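PDB 1ZPW: CRISPR-associated endonuclease Cas2 2, which probably acts as a metal-dependent RNA endonuclease of the CRISPR adaptive immune system, working as a homodimer that joins a Cas1 homodimer. Local coordinates for residues Tyr6-Asp11 against Leu64-Val69. Residues are numbered along the deposited sequence; the frame is centred on the assembly and turned at random.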
ATOM      1  N   TYR A   6       4.578  -5.040  -4.706  1.00 13.74           N
ATOM      2  CA  TYR A   6       3.167  -4.648  -4.854  1.00 13.20           C
ATOM      3  C   TYR A   6       3.051  -3.154  -4.723  1.00 13.24           C
ATOM      4  O   TYR A   6       3.719  -2.533  -3.892  1.00 14.02           O
ATOM      5  CB  TYR A   6       2.280  -5.298  -3.780  1.00 13.41           C
ATOM      6  CG  TYR A   6       2.136  -6.796  -3.899  1.00 13.31           C
ATOM      7  CD1 TYR A   6       3.166  -7.655  -3.469  1.00 15.24           C
ATOM      8  CD2 TYR A   6       0.958  -7.353  -4.410  1.00 13.69           C
ATOM      9  CE1 TYR A   6       3.024  -9.043  -3.599  1.00 15.69           C
ATOM     10  CE2 TYR A   6       0.812  -8.743  -4.520  1.00 14.97           C
ATOM     11  CZ  TYR A   6       1.848  -9.560  -4.092  1.00 16.21           C
ATOM     12  OH  TYR A   6       1.707 -10.929  -4.209  1.00 21.26           O
ATOM     13  N   ALA A   7       2.188  -2.554  -5.545  1.00 11.76           N
ATOM     14  CA  ALA A   7       1.798  -1.160  -5.340  1.00 10.64           C
ATOM     15  C   ALA A   7       0.505  -1.193  -4.540  1.00 11.07           C
ATOM     16  O   ALA A   7      -0.446  -1.901  -4.893  1.00 11.02           O
ATOM     17  CB  ALA A   7       1.566  -0.445  -6.669  1.00  9.97           C
ATOM     18  N   VAL A   8       0.479  -0.441  -3.451  1.00 11.18           N
ATOM     19  CA  VAL A   8      -0.696  -0.454  -2.568  1.00 11.16           C
ATOM     20  C   VAL A   8      -1.253   0.959  -2.572  1.00 11.36           C
ATOM     21  O   VAL A   8      -0.607   1.862  -2.050  1.00 10.88           O
ATOM     22  CB  VAL A   8      -0.347  -0.894  -1.135  1.00 11.09           C
ATOM     23  CG1 VAL A   8      -1.621  -0.900  -0.280  1.00 12.31           C
ATOM     24  CG2 VAL A   8       0.248  -2.283  -1.139  1.00 12.19           C
ATOM     25  N   ALA A   9      -2.446   1.133  -3.162  1.00 10.16           N
ATOM     26  CA  ALA A   9      -3.021   2.452  -3.354  1.00 11.00           C
ATOM     27  C   ALA A   9      -4.299   2.555  -2.556  1.00 11.70           C
ATOM     28  O   ALA A   9      -5.119   1.630  -2.553  1.00 12.38           O
ATOM     29  CB  ALA A   9      -3.313   2.695  -4.834  1.00 11.50           C
ATOM     30  N   TYR A  10      -4.477   3.681  -1.878  1.00 12.12           N
ATOM     31  CA  TYR A  10      -5.635   3.819  -0.997  1.00 12.99           C
ATOM     32  C   TYR A  10      -6.339   5.137  -1.157  1.00 13.06           C
ATOM     33  O   TYR A  10      -5.742   6.156  -1.537  1.00 13.19           O
ATOM     34  CB  TYR A  10      -5.266   3.584   0.460  1.00 12.93           C
ATOM     35  CG  TYR A  10      -4.113   4.405   0.969  1.00 12.29           C
ATOM     36  CD1 TYR A  10      -2.807   3.920   0.889  1.00 12.91           C
ATOM     37  CD2 TYR A  10      -4.325   5.681   1.518  1.00 11.77           C
ATOM     38  CE1 TYR A  10      -1.733   4.651   1.367  1.00 13.94           C
ATOM     39  CE2 TYR A  10      -3.245   6.426   2.003  1.00 12.48           C
ATOM     40  CZ  TYR A  10      -1.974   5.909   1.926  1.00 12.84           C
ATOM     41  OH  TYR A  10      -0.924   6.671   2.377  1.00 14.86           O
ATOM     42  N   ASP A  11      -7.627   5.101  -0.893  1.00 12.57           N
ATOM     43  CA  ASP A  11      -8.479   6.267  -0.997  1.00 13.08           C
ATOM     44  C   ASP A  11      -9.356   6.199   0.253  1.00 13.36           C
ATOM     45  O   ASP A  11     -10.335   5.450   0.288  1.00 13.86           O
ATOM     46  CB  ASP A  11      -9.307   6.067  -2.264  1.00 15.79           C
ATOM     47  CG  ASP A  11     -10.051   7.269  -2.681  1.00 20.09           C
ATOM     48  OD1 ASP A  11     -10.238   8.215  -1.858  1.00 22.76           O
ATOM     49  OD2 ASP A  11     -10.537   7.316  -3.851  1.00 21.61           O
ATOM     50  N   LEU A  64      -8.975   0.285  -0.883  1.00 13.80           N
ATOM     51  CA  LEU A  64      -7.583  -0.115  -0.880  1.00 14.03           C
ATOM     52  C   LEU A  64      -7.392  -1.076  -2.040  1.00 13.19           C
ATOM     53  O   LEU A  64      -8.097  -2.096  -2.133  1.00 14.02           O
ATOM     54  CB  LEU A  64      -7.219  -0.793   0.462  1.00 15.54           C
ATOM     55  CG  LEU A  64      -5.760  -1.184   0.695  1.00 15.78           C
ATOM     56  CD1 LEU A  64      -5.552  -1.781   2.099  1.00 23.46           C
ATOM     57  CD2 LEU A  64      -5.238  -2.187  -0.267  1.00 19.82           C
ATOM     58  N   ARG A  65      -6.456  -0.753  -2.930  1.00 11.04           N
ATOM     59  CA  ARG A  65      -6.172  -1.647  -4.051  1.00 11.93           C
ATOM     60  C   ARG A  65      -4.751  -2.135  -3.986  1.00 12.39           C
ATOM     61  O   ARG A  65      -3.833  -1.351  -3.762  1.00 11.98           O
ATOM     62  CB  ARG A  65      -6.447  -0.954  -5.386  1.00 13.71           C
ATOM     63  CG  ARG A  65      -7.898  -0.483  -5.501  1.00 15.42           C
ATOM     64  CD  ARG A  65      -8.207   0.266  -6.826  1.00 17.67           C
ATOM     65  NE  ARG A  65      -8.463  -0.674  -7.913  1.00 17.73           N
ATOM     66  CZ  ARG A  65      -9.667  -1.209  -8.166  1.00 18.73           C
ATOM     67  NH1 ARG A  65      -9.822  -2.088  -9.161  1.00 19.64           N
ATOM     68  NH2 ARG A  65     -10.699  -0.886  -7.391  1.00 18.25           N
ATOM     69  N   ILE A  66      -4.564  -3.432  -4.207  1.00 11.98           N
ATOM     70  CA  ILE A  66      -3.234  -4.038  -4.126  1.00 13.25           C
ATOM     71  C   ILE A  66      -2.869  -4.631  -5.472  1.00 13.17           C
ATOM     72  O   ILE A  66      -3.545  -5.561  -5.953  1.00 14.35           O
ATOM     73  CB  ILE A  66      -3.227  -5.142  -3.033  1.00 14.12           C
ATOM     74  CG1 ILE A  66      -3.542  -4.525  -1.691  1.00 14.39           C
ATOM     75  CG2 ILE A  66      -1.874  -5.779  -2.977  1.00 14.64           C
ATOM     76  CD1 ILE A  66      -3.919  -5.573  -0.551  1.00 16.14           C
ATOM     77  N   TYR A  67      -1.815  -4.091  -6.085  1.00 11.69           N
ATOM     78  CA  TYR A  67      -1.391  -4.502  -7.426  1.00 12.22           C
ATOM     79  C   TYR A  67      -0.094  -5.275  -7.395  1.00 12.46           C
ATOM     80  O   TYR A  67       0.937  -4.700  -7.066  1.00 12.75           O
ATOM     81  CB  TYR A  67      -1.124  -3.274  -8.289  1.00 11.57           C
ATOM     82  CG  TYR A  67      -2.385  -2.475  -8.605  1.00 12.36           C
ATOM     83  CD1 TYR A  67      -3.216  -2.857  -9.658  1.00 11.58           C
ATOM     84  CD2 TYR A  67      -2.701  -1.323  -7.879  1.00 10.65           C
ATOM     85  CE1 TYR A  67      -4.394  -2.122  -9.960  1.00 12.21           C
ATOM     86  CE2 TYR A  67      -3.857  -0.604  -8.162  1.00 13.21           C
ATOM     87  CZ  TYR A  67      -4.671  -0.995  -9.211  1.00 13.69           C
ATOM     88  OH  TYR A  67      -5.811  -0.271  -9.486  1.00 15.34           O
ATOM     89  N   PRO A  68      -0.094  -6.536  -7.821  1.00 12.85           N
ATOM     90  CA  PRO A  68       1.191  -7.229  -7.978  1.00 13.86           C
ATOM     91  C   PRO A  68       1.904  -6.697  -9.206  1.00 13.69           C
ATOM     92  O   PRO A  68       1.282  -6.607 -10.271  1.00 14.90           O
ATOM     93  CB  PRO A  68       0.799  -8.709  -8.145  1.00 14.78           C
ATOM     94  CG  PRO A  68      -0.672  -8.741  -8.401  1.00 15.44           C
ATOM     95  CD  PRO A  68      -1.268  -7.349  -8.226  1.00 13.70           C
ATOM     96  N   VAL A  69       3.168  -6.315  -9.072  1.00 13.94           N
ATOM     97  CA  VAL A  69       3.881  -5.620 -10.151  1.00 15.02           C
ATOM     98  C   VAL A  69       4.800  -6.613 -10.842  1.00 17.35           C
ATOM     99  O   VAL A  69       5.410  -7.450 -10.188  1.00 18.82           O
ATOM    100  CB  VAL A  69       4.729  -4.468  -9.602  1.00 14.44           C
ATOM    101  CG1 VAL A  69       5.566  -3.817 -10.707  1.00 16.55           C
ATOM    102  CG2 VAL A  69       3.820  -3.439  -8.915  1.00 16.72           C
TER
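The ring of Tyr-6 crosses Ile-66 and Pro-68 of the neighbouring strand obliquely, meeting both through its CD2-CE2 side. Its CD2 meets the Ile-66 CG2 methyl at 3.5 Å, while CE2 reaches Pro-68 CB at 3.6 Å. CG is anti to the carbonyl carbon (chi1 -68°), 4.0 Å from Tyr-67 O, and that oxygen also takes a CA-H...O contact from Tyr-6 CA. Further along the same face, Val-8 CG1 touches Leu-64 CD2 at 3.8 Å. The backbones are held by four hydrogen bonds from two hydrogen-bonded antiparallel pairs, Ala-7 with Tyr-67 and Ala-9 with Arg-65; the straightest, Arg-65 N to Ala-9 O, spans 2.8 Å at 176°. The strands are the first and last of the ferredoxin-like fold of Cas2, paired so that 4-11 is an inner strand and 63-68 an outermost one within the chain. Helix 43-56 covers Tyr-6, Leu-64 and Ile-66, whereas Tyr-10 turns from Leu-64 to helix 15-26 and hydrogen-bonds Arg-31 through OH. On the face of Ala-7 and Ala-9, Arg-65 bends at chi3 (82°), and its NE donates to Tyr-67 OH over 3.1 Å, nearly in the guanidinium plane. Strand 4-11 ends at Asp-11, the predicted catalytic magnesium ligand, whose backbone is hydrogen-bonded to Ala-63.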